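Local coordinates for methionine import ATP-binding protein metN 2 (Enterococcus faecalis, PDB 2QSW), which is probably the ATP-binding component of an importer, represented here by its C-terminal NIL domain, of the ACT clan, at residues Leu28-His31 and Gly32-Lys36; Ser41-Val44 and Gln45-Val49; Ala83-Gly86 and Leu87-Arg91. All blocks are in the same frame, centred on the assembly; numbering follows the deposited sequence.

Contact 1: residues Leu28-His31 and Gly32-Lys36. With ZN (zinc ion), chain B.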
ATOM      1  N   LEU A  28      -8.080  -4.606   4.683  1.00 13.13           N
ATOM      2  CA  LEU A  28      -7.400  -5.427   5.674  1.00 13.53           C
ATOM      3  C   LEU A  28      -7.881  -6.857   5.424  1.00 13.79           C
ATOM      4  O   LEU A  28      -9.088  -7.086   5.341  1.00 14.00           O
ATOM      5  CB  LEU A  28      -7.804  -5.028   7.108  1.00 12.67           C
ATOM      6  CG  LEU A  28      -7.154  -3.788   7.768  1.00 13.83           C
ATOM      7  CD1 LEU A  28      -7.459  -2.467   7.021  1.00 15.23           C
ATOM      8  CD2 LEU A  28      -7.616  -3.689   9.229  1.00 15.66           C
ATOM      9  N   LEU A  29      -6.933  -7.803   5.396  1.00 13.77           N
ATOM     10  CA  LEU A  29      -7.246  -9.249   5.287  1.00 14.09           C
ATOM     11  C   LEU A  29      -6.855  -9.982   6.554  1.00 13.38           C
ATOM     12  O   LEU A  29      -5.781  -9.705   7.143  1.00 13.35           O
ATOM     13  CB  LEU A  29      -6.466  -9.877   4.116  1.00 14.05           C
ATOM     14  CG  LEU A  29      -6.746  -9.286   2.746  1.00 16.29           C
ATOM     15  CD1 LEU A  29      -5.923 -10.018   1.620  1.00 17.59           C
ATOM     16  CD2 LEU A  29      -8.255  -9.217   2.455  1.00 18.56           C
ATOM     17  N   PHE A  30      -7.740 -10.900   6.994  1.00 12.52           N
ATOM     18  CA  PHE A  30      -7.563 -11.689   8.219  1.00 13.22           C
ATOM     19  C   PHE A  30      -7.619 -13.140   7.795  1.00 12.90           C
ATOM     20  O   PHE A  30      -8.578 -13.546   7.160  1.00 13.92           O
ATOM     21  CB  PHE A  30      -8.690 -11.402   9.225  1.00 13.98           C
ATOM     22  CG  PHE A  30      -8.725  -9.957   9.668  1.00 13.62           C
ATOM     23  CD1 PHE A  30      -7.941  -9.514  10.723  1.00 14.78           C
ATOM     24  CD2 PHE A  30      -9.454  -9.040   8.958  1.00 15.50           C
ATOM     25  CE1 PHE A  30      -7.941  -8.172  11.116  1.00 16.45           C
ATOM     26  CE2 PHE A  30      -9.480  -7.701   9.369  1.00 14.87           C
ATOM     27  CZ  PHE A  30      -8.730  -7.275  10.417  1.00 16.76           C
ATOM     28  N   HIS A  31      -6.538 -13.884   8.040  1.00 13.21           N
ATOM     29  CA  HIS A  31      -6.491 -15.317   7.701  1.00 13.67           C
ATOM     30  C   HIS A  31      -6.401 -16.185   8.956  1.00 14.69           C
ATOM     31  O   HIS A  31      -6.269 -17.406   8.851  1.00 15.75           O
ATOM     32  CB  HIS A  31      -5.289 -15.625   6.801  1.00 14.14           C
ATOM     33  CG  HIS A  31      -5.224 -14.789   5.561  1.00 15.01           C
ATOM     34  ND1 HIS A  31      -4.517 -13.583   5.468  1.00 13.27           N
ATOM     35  CD2 HIS A  31      -5.774 -15.015   4.347  1.00 14.00           C
ATOM     36  CE1 HIS A  31      -4.659 -13.118   4.239  1.00 13.18           C
ATOM     37  NE2 HIS A  31      -5.419 -13.960   3.539  1.00 15.09           N
ATOM     38  N   GLY A  32      -6.480 -15.581  10.127  1.00 14.21           N
ATOM     39  CA  GLY A  32      -6.366 -16.274  11.412  1.00 14.47           C
ATOM     40  C   GLY A  32      -4.986 -16.250  12.002  1.00 15.29           C
ATOM     41  O   GLY A  32      -4.808 -16.678  13.153  1.00 16.52           O
ATOM     42  N   GLU A  33      -4.004 -15.774  11.211  1.00 14.35           N
ATOM     43  CA  GLU A  33      -2.648 -15.636  11.696  1.00 14.47           C
ATOM     44  C   GLU A  33      -2.333 -14.284  12.344  1.00 15.03           C
ATOM     45  O   GLU A  33      -1.261 -14.094  12.935  1.00 15.68           O
ATOM     46  CB  GLU A  33      -1.640 -15.925  10.575  1.00 13.98           C
ATOM     47  CG  GLU A  33      -1.238 -14.768   9.676  1.00 13.15           C
ATOM     48  CD  GLU A  33      -2.292 -14.242   8.686  1.00 12.81           C
ATOM     49  OE1 GLU A  33      -3.533 -14.405   8.883  1.00 14.65           O
ATOM     50  OE2 GLU A  33      -1.902 -13.557   7.689  1.00 14.37           O
ATOM     51  N   GLN A  34      -3.281 -13.357  12.242  1.00 14.83           N
ATOM     52  CA  GLN A  34      -3.075 -12.008  12.787  1.00 14.39           C
ATOM     53  C   GLN A  34      -2.789 -12.006  14.282  1.00 14.26           C
ATOM     54  O   GLN A  34      -3.190 -12.919  15.021  1.00 14.61           O
ATOM     55  CB  GLN A  34      -4.283 -11.117  12.491  1.00 13.57           C
ATOM     56  CG  GLN A  34      -5.564 -11.610  13.165  1.00 13.73           C
ATOM     57  CD  GLN A  34      -6.430 -12.533  12.262  1.00 12.63           C
ATOM     58  OE1 GLN A  34      -5.984 -13.032  11.240  1.00 14.54           O
ATOM     59  NE2 GLN A  34      -7.701 -12.747  12.678  1.00 16.24           N
ATOM     60  N   ALA A  35      -2.114 -10.952  14.727  1.00 14.35           N
ATOM     61  CA  ALA A  35      -1.793 -10.751  16.118  1.00 15.55           C
ATOM     62  C   ALA A  35      -3.051 -10.909  16.982  1.00 16.51           C
ATOM     63  O   ALA A  35      -4.139 -10.417  16.625  1.00 17.85           O
ATOM     64  CB  ALA A  35      -1.172  -9.346  16.333  1.00 16.14           C
ATOM     65  N   LYS A  36      -2.897 -11.583  18.113  1.00 18.17           N
ATOM     66  CA  LYS A  36      -4.016 -11.826  19.049  1.00 19.28           C
ATOM     67  C   LYS A  36      -4.086 -10.681  20.041  1.00 19.32           C
ATOM     68  O   LYS A  36      -3.693 -10.771  21.216  1.00 20.90           O
ATOM     69  CB  LYS A  36      -3.846 -13.177  19.691  1.00 20.14           C
ATOM     70  CG  LYS A  36      -4.103 -14.262  18.690  1.00 20.83           C
ATOM     71  CD  LYS A  36      -3.727 -15.652  19.277  1.00 23.74           C
ATOM     72  CE  LYS A  36      -3.571 -16.715  18.183  1.00 26.61           C
ATOM     73  NZ  LYS A  36      -4.808 -16.927  17.400  1.00 32.87           N
TER
HETATM   74 ZN    ZN B 201      -3.324 -12.686   6.698  1.00 14.58          ZN
HETATM   75  O   HOH W   1      -4.256 -11.592   8.258  1.00 13.46           O
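The zinc site at the end of strand 24-31 joins H31 to E33 two residues later, so the turn doubles as a metal-binding loop. H31 ND1 binds the zinc ion at 1.9 Å, and E33 OE2 meets it at the same short distance; a water is a third ligand, and E93 from strand 93-96 completes the site. The imidazole and carboxylate run alongside each other to the metal, their planes turned 52° apart. The E33 chain gets there by a fold: CG stands between the backbone N and the carbonyl carbon (chi1 87°), and a second bend at chi2 brings the carboxylate back over the strand end. E33 OE1, a much longer 2.8 Å from the zinc, sits 3.0 Å from H31 CB and takes a weak, bent hydrogen bond from H31 N, leaving OE2 the principal ligand atom. The zinc-bound water is hydrogen-bonded to L29 O at 2.7 Å and to H31 N, tying the metal to the strand backbone.

G32 sits at positive phi, where a CB would press on H31 O, as suits a glycine. Q34 then folds back toward the strand: its OE1 accepts a hydrogen bond from G32 N at 2.8 Å, the donor tilted out of the carbonyl plane, while its CD lies 3.7 Å from F30 CD1 at the edge of the phenyl ring, amide and ring planes 77° apart. Q34 NE2 is engaged by A65 O, which fixes the amide's rotation. Such a zinc site pairs a strand-end histidine with a glutamate two residues on and one from the adjacent antiparallel strand.

Contact 2: residues Ser41-Val44 and Gln45-Val49. With ZN (zinc ion), chain C.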
ATOM      1  N   SER A  41      -8.679  -1.071  17.935  1.00 12.93           N
ATOM      2  CA  SER A  41      -8.369  -0.099  19.008  1.00 12.05           C
ATOM      3  C   SER A  41      -6.862   0.097  19.188  1.00 12.23           C
ATOM      4  O   SER A  41      -6.400   1.206  19.530  1.00 12.67           O
ATOM      5  CB  SER A  41      -9.027  -0.490  20.341  1.00 12.32           C
ATOM      6  OG  SER A  41      -8.742  -1.829  20.651  1.00 13.18           O
ATOM      7  N   HIS A  42      -6.097  -0.979  19.007  1.00 13.04           N
ATOM      8  CA  HIS A  42      -4.663  -0.900  19.164  1.00 12.77           C
ATOM      9  C   HIS A  42      -4.051   0.162  18.222  1.00 11.97           C
ATOM     10  O   HIS A  42      -3.274   1.021  18.626  1.00 13.16           O
ATOM     11  CB  HIS A  42      -4.077  -2.264  18.871  1.00 12.49           C
ATOM     12  CG  HIS A  42      -2.612  -2.354  19.116  1.00 13.04           C
ATOM     13  ND1 HIS A  42      -2.088  -2.788  20.313  1.00 16.36           N
ATOM     14  CD2 HIS A  42      -1.554  -2.058  18.329  1.00 12.86           C
ATOM     15  CE1 HIS A  42      -0.768  -2.758  20.248  1.00 15.83           C
ATOM     16  NE2 HIS A  42      -0.419  -2.331  19.053  1.00 13.51           N
ATOM     17  N   ILE A  43      -4.453   0.108  16.962  1.00 13.24           N
ATOM     18  CA  ILE A  43      -3.920   1.068  15.986  0.50 13.01           C
ATOM     19  C   ILE A  43      -4.483   2.483  16.199  1.00 13.56           C
ATOM     20  O   ILE A  43      -3.754   3.460  16.018  1.00 13.75           O
ATOM     21  CB  ILE A  43      -4.024   0.579  14.493  0.50 13.81           C
ATOM     22  CG1 ILE A  43      -5.469   0.528  13.950  0.50 13.28           C
ATOM     23  CG2 ILE A  43      -3.299  -0.737  14.363  0.50 11.98           C
ATOM     24  CD1 ILE A  43      -5.526   0.790  12.453  0.50 13.18           C
ATOM     25  N   VAL A  44      -5.752   2.594  16.605  1.00 12.15           N
ATOM     26  CA  VAL A  44      -6.304   3.887  16.904  1.00 13.49           C
ATOM     27  C   VAL A  44      -5.475   4.598  17.945  1.00 14.55           C
ATOM     28  O   VAL A  44      -5.119   5.762  17.773  1.00 15.63           O
ATOM     29  CB  VAL A  44      -7.774   3.773  17.396  1.00 13.25           C
ATOM     30  CG1 VAL A  44      -8.234   5.092  18.064  1.00 15.03           C
ATOM     31  CG2 VAL A  44      -8.685   3.373  16.220  1.00 14.23           C
ATOM     32  N   GLN A  45      -5.139   3.884  19.016  1.00 15.15           N
ATOM     33  CA  GLN A  45      -4.429   4.463  20.135  0.70 16.57           C
ATOM     34  C   GLN A  45      -2.965   4.701  19.814  1.00 15.77           C
ATOM     35  O   GLN A  45      -2.390   5.748  20.179  1.00 18.21           O
ATOM     36  CB  GLN A  45      -4.594   3.538  21.330  0.70 16.89           C
ATOM     37  CG  GLN A  45      -6.007   3.552  21.822  0.70 20.32           C
ATOM     38  CD  GLN A  45      -6.262   2.598  22.948  0.70 21.70           C
ATOM     39  OE1 GLN A  45      -6.020   1.379  22.857  0.70 28.28           O
ATOM     40  NE2 GLN A  45      -6.797   3.140  24.015  0.70 26.47           N
ATOM     41  N   GLU A  46      -2.341   3.755  19.130  1.00 14.73           N
ATOM     42  CA  GLU A  46      -0.913   3.864  18.898  1.00 14.45           C
ATOM     43  C   GLU A  46      -0.562   4.912  17.859  1.00 14.33           C
ATOM     44  O   GLU A  46       0.475   5.593  18.018  1.00 17.30           O
ATOM     45  CB  GLU A  46      -0.336   2.520  18.483  1.00 13.13           C
ATOM     46  CG  GLU A  46       1.145   2.560  18.199  1.00 15.15           C
ATOM     47  CD  GLU A  46       1.758   1.174  18.157  1.00 16.04           C
ATOM     48  OE1 GLU A  46       1.125   0.204  18.561  1.00 18.43           O
ATOM     49  OE2 GLU A  46       2.907   1.040  17.702  1.00 19.02           O
ATOM     50  N   TYR A  47      -1.378   4.997  16.796  1.00 13.96           N
ATOM     51  CA  TYR A  47      -1.077   5.841  15.658  1.00 13.48           C
ATOM     52  C   TYR A  47      -1.934   7.103  15.582  1.00 13.36           C
ATOM     53  O   TYR A  47      -1.740   7.898  14.696  1.00 14.38           O
ATOM     54  CB  TYR A  47      -1.153   5.027  14.361  1.00 13.13           C
ATOM     55  CG  TYR A  47      -0.169   3.872  14.362  1.00 12.98           C
ATOM     56  CD1 TYR A  47       1.166   4.079  14.080  1.00 13.69           C
ATOM     57  CD2 TYR A  47      -0.578   2.590  14.669  1.00 13.96           C
ATOM     58  CE1 TYR A  47       2.062   3.055  14.109  1.00 15.51           C
ATOM     59  CE2 TYR A  47       0.297   1.535  14.704  1.00 12.74           C
ATOM     60  CZ  TYR A  47       1.632   1.766  14.396  1.00 14.64           C
ATOM     61  OH  TYR A  47       2.534   0.719  14.403  1.00 15.89           O
ATOM     62  N   GLN A  48      -2.885   7.278  16.496  1.00 14.19           N
ATOM     63  CA  GLN A  48      -3.732   8.467  16.512  1.00 14.56           C
ATOM     64  C   GLN A  48      -4.443   8.631  15.200  1.00 15.22           C
ATOM     65  O   GLN A  48      -4.438   9.706  14.575  1.00 15.68           O
ATOM     66  CB  GLN A  48      -2.927   9.689  16.887  1.00 17.29           C
ATOM     67  CG  GLN A  48      -2.325   9.558  18.274  1.00 23.15           C
ATOM     68  CD  GLN A  48      -3.395   9.532  19.355  1.00 31.34           C
ATOM     69  OE1 GLN A  48      -3.546   8.539  20.124  1.00 35.97           O
ATOM     70  NE2 GLN A  48      -4.180  10.621  19.410  1.00 36.40           N
ATOM     71  N   VAL A  49      -5.069   7.537  14.787  1.00 13.76           N
ATOM     72  CA  VAL A  49      -5.908   7.528  13.613  1.00 13.43           C
ATOM     73  C   VAL A  49      -7.347   7.233  13.960  1.00 13.21           C
ATOM     74  O   VAL A  49      -7.628   6.548  14.951  1.00 13.50           O
ATOM     75  CB  VAL A  49      -5.433   6.509  12.567  1.00 13.48           C
ATOM     76  CG1 VAL A  49      -4.097   6.965  11.938  1.00 14.45           C
ATOM     77  CG2 VAL A  49      -5.367   5.078  13.127  1.00 13.01           C
TER
HETATM   78 ZN    ZN C 202       1.444  -1.702  18.568  1.00 16.95          ZN
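V44 O is gripped by two backbone N-H groups, both weakly: Q48 N at 3.0 Å and V49 N at 3.5 Å. They mark the C-terminal end of helix 39-47, where Q48 takes a positive phi and the chain turns off toward strand 50-61. Before that end the i to i+4 pattern is regular, Q45 N, E46 N and Y47 N bonding S41 O, H42 O and I43 O in turn.

The same spacing sets up a zinc site of the i, i+4 His-Glu kind on the surface of the helix. H42 NE2 binds zinc at 2.0 Å and E46 OE1 at 1.9 Å, the two ligand atoms held 3.0 Å apart by their shared bond to the metal. Both side chains leave the helix with CG anti to the backbone N (chi1 -175° for H42 and 179° for E46) and run alongside one another to the zinc, yet the imidazole and carboxylate planes stand 64° apart. E46 OE2 remains farther from the metal, so that binding is one-sided.

Packing follows on the neighbouring side of the helix. I43 CB lies 4.0 Å from Y47 CD2, and the tyrosine ring reaches A82 and A83 of helix 77-89. One face of that ring carries E46 CG, 3.7 Å above its plane and displaced from its centre, while I43 CA lies at its edge.

Contact 3: residues Ala83-Gly86 and Leu87-Arg91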
ATOM      1  N   ALA A  83       0.373   3.490  10.483  1.00 12.98           N
ATOM      2  CA  ALA A  83      -0.697   2.576  10.932  1.00 12.72           C
ATOM      3  C   ALA A  83      -0.867   1.433   9.933  1.00 12.79           C
ATOM      4  O   ALA A  83      -1.058   0.262  10.299  1.00 12.91           O
ATOM      5  CB  ALA A  83      -2.021   3.321  11.105  1.00 12.90           C
ATOM      6  N   ILE A  84      -0.761   1.765   8.647  1.00 11.93           N
ATOM      7  CA  ILE A  84      -0.883   0.766   7.612  1.00 12.77           C
ATOM      8  C   ILE A  84       0.264  -0.258   7.712  1.00 12.92           C
ATOM      9  O   ILE A  84       0.030  -1.469   7.674  1.00 13.08           O
ATOM     10  CB  ILE A  84      -0.901   1.437   6.202  1.00 12.74           C
ATOM     11  CG1 ILE A  84      -2.207   2.229   5.997  1.00 13.03           C
ATOM     12  CG2 ILE A  84      -0.656   0.383   5.114  1.00 13.87           C
ATOM     13  CD1 ILE A  84      -2.175   3.160   4.760  1.00 13.86           C
ATOM     14  N   GLU A  85       1.511   0.216   7.807  1.00 13.32           N
ATOM     15  CA  GLU A  85       2.643  -0.735   7.985  1.00 13.61           C
ATOM     16  C   GLU A  85       2.497  -1.462   9.324  1.00 13.14           C
ATOM     17  O   GLU A  85       2.839  -2.663   9.422  1.00 13.32           O
ATOM     18  CB  GLU A  85       3.989  -0.018   7.884  1.00 14.56           C
ATOM     19  CG  GLU A  85       5.197  -0.923   7.827  1.00 16.33           C
ATOM     20  CD  GLU A  85       5.182  -1.936   6.712  1.00 20.51           C
ATOM     21  OE1 GLU A  85       4.525  -1.709   5.673  1.00 19.04           O
ATOM     22  OE2 GLU A  85       5.875  -2.973   6.907  1.00 23.92           O
ATOM     23  N   GLY A  86       1.984  -0.773  10.352  1.00 13.28           N
ATOM     24  CA  GLY A  86       1.732  -1.405  11.653  1.00 12.88           C
ATOM     25  C   GLY A  86       0.826  -2.626  11.537  1.00 12.14           C
ATOM     26  O   GLY A  86       1.141  -3.720  12.049  1.00 13.63           O
ATOM     27  N   LEU A  87      -0.291  -2.460  10.834  1.00 11.71           N
ATOM     28  CA  LEU A  87      -1.205  -3.563  10.526  1.00 12.38           C
ATOM     29  C   LEU A  87      -0.475  -4.712   9.868  1.00 12.56           C
ATOM     30  O   LEU A  87      -0.616  -5.878  10.256  1.00 13.04           O
ATOM     31  CB  LEU A  87      -2.361  -3.061   9.651  1.00 12.48           C
ATOM     32  CG  LEU A  87      -3.444  -2.238  10.398  1.00 12.53           C
ATOM     33  CD1 LEU A  87      -4.301  -1.446   9.413  1.00 13.38           C
ATOM     34  CD2 LEU A  87      -4.299  -3.153  11.351  1.00 14.77           C
ATOM     35  N   ARG A  88       0.342  -4.404   8.860  1.00 12.03           N
ATOM     36  CA  ARG A  88       1.078  -5.457   8.153  0.50 12.54           C
ATOM     37  C   ARG A  88       1.993  -6.214   9.094  1.00 12.19           C
ATOM     38  O   ARG A  88       2.079  -7.438   9.043  1.00 12.92           O
ATOM     39  CB  ARG A  88       1.900  -4.859   7.024  0.50 12.59           C
ATOM     40  CG  ARG A  88       1.022  -4.425   5.867  0.50 11.86           C
ATOM     41  CD  ARG A  88       1.781  -3.535   4.929  0.50 13.20           C
ATOM     42  NE  ARG A  88       0.961  -3.113   3.807  0.50 11.08           N
ATOM     43  CZ  ARG A  88       1.258  -2.092   3.018  0.50 14.49           C
ATOM     44  NH1 ARG A  88       2.376  -1.407   3.218  0.50 14.80           N
ATOM     45  NH2 ARG A  88       0.443  -1.762   2.029  0.50 13.29           N
ATOM     46  N   LYS A  89       2.677  -5.492   9.960  1.00 11.70           N
ATOM     47  CA  LYS A  89       3.613  -6.107  10.920  1.00 13.10           C
ATOM     48  C   LYS A  89       2.888  -6.963  11.960  1.00 12.99           C
ATOM     49  O   LYS A  89       3.423  -7.966  12.447  1.00 14.14           O
ATOM     50  CB  LYS A  89       4.475  -5.037  11.587  1.00 13.26           C
ATOM     51  CG  LYS A  89       5.470  -4.388  10.575  1.00 13.98           C
ATOM     52  CD  LYS A  89       6.323  -3.250  11.200  1.00 15.88           C
ATOM     53  CE  LYS A  89       5.486  -1.996  11.512  1.00 16.66           C
ATOM     54  NZ  LYS A  89       6.284  -0.860  11.942  1.00 15.58           N
ATOM     55  N   LEU A  90       1.665  -6.554  12.294  1.00 13.73           N
ATOM     56  CA  LEU A  90       0.746  -7.328  13.133  1.00 13.73           C
ATOM     57  C   LEU A  90       0.075  -8.484  12.356  1.00 13.59           C
ATOM     58  O   LEU A  90      -0.816  -9.133  12.906  1.00 15.54           O
ATOM     59  CB  LEU A  90      -0.313  -6.414  13.756  1.00 14.26           C
ATOM     60  CG  LEU A  90       0.271  -5.361  14.730  1.00 14.82           C
ATOM     61  CD1 LEU A  90      -0.872  -4.401  15.134  1.00 17.27           C
ATOM     62  CD2 LEU A  90       0.960  -6.029  15.943  1.00 14.76           C
ATOM     63  N   ARG A  91       0.515  -8.771  11.126  1.00 13.65           N
ATOM     64  CA  ARG A  91       0.086  -9.926  10.316  1.00 13.43           C
ATOM     65  C   ARG A  91      -1.338  -9.761   9.811  1.00 13.09           C
ATOM     66  O   ARG A  91      -2.079 -10.727   9.608  1.00 14.71           O
ATOM     67  CB  ARG A  91       0.368 -11.248  11.046  1.00 14.05           C
ATOM     68  CG  ARG A  91       1.849 -11.356  11.528  1.00 14.53           C
ATOM     69  CD  ARG A  91       2.158 -12.434  12.563  1.00 14.92           C
ATOM     70  NE  ARG A  91       1.959 -13.759  11.980  1.00 16.84           N
ATOM     71  CZ  ARG A  91       1.956 -14.911  12.655  1.00 17.88           C
ATOM     72  NH1 ARG A  91       2.103 -14.935  13.964  1.00 18.23           N
ATOM     73  NH2 ARG A  91       1.733 -16.048  11.990  1.00 18.02           N
TER
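The guanidinium of R88, in one of two deposited conformers, has I84 CG2 over the centre of one face, 3.8 Å above the plane, and E85 OE1 at its edge. R88 NH1 donates to that oxygen at 3.3 Å in a nearly straight hydrogen bond (166°) that is part of a salt bridge and meets OE1 almost along its C-O axis; carboxylate and guanidinium planes are 69° apart. An extended R88 chain runs beside I84, while E85, bent at chi2, crosses R88 almost perpendicularly. The other ends are also held: R88 NH2 by T94 O, E85 OE2 by K24 of the second subunit.

K89 bends at chi3 and lays its CE 3.4 Å from E85 O, from where NZ reaches E77 of the second subunit. The backbone bonds of the helix run on to L90 N and G86 O, 2.9 Å apart. A Schellman motif then ends the helix, with R91, at positive phi, as its C' residue and V92 N bonded to L87 O.

L87 packs on I39 and I43 of helix 39-47 and on L28 of strand 24-31, while I84 lies against V26 of that strand and against T94 and V96 of strand 93-96.

In the fold
All three contacts are local and lie in series; none nests in or crosses another. Contact 1 turns the chain out of strand 24-31, contact 2 ends helix 39-47, and, after the hairpin of strands 50-61 and 64-74, contact 3 ends helix 77-89 just before strand 93-96. After the leading helix 13-19 the order is the ferredoxin-like beta-alpha-beta-beta-alpha-beta, with sheet order 2-3-1-4, as in ACT domains. Contacts 1 and 3 meet directly: A35 N probably bonds L90 O at 2.9 Å. Contacts 2 and 3 join the two helices, Y47 packing on A83 and G86. Contacts 1 and 2 do not touch, their centres lying about 17 Å apart; contact 3 touches both.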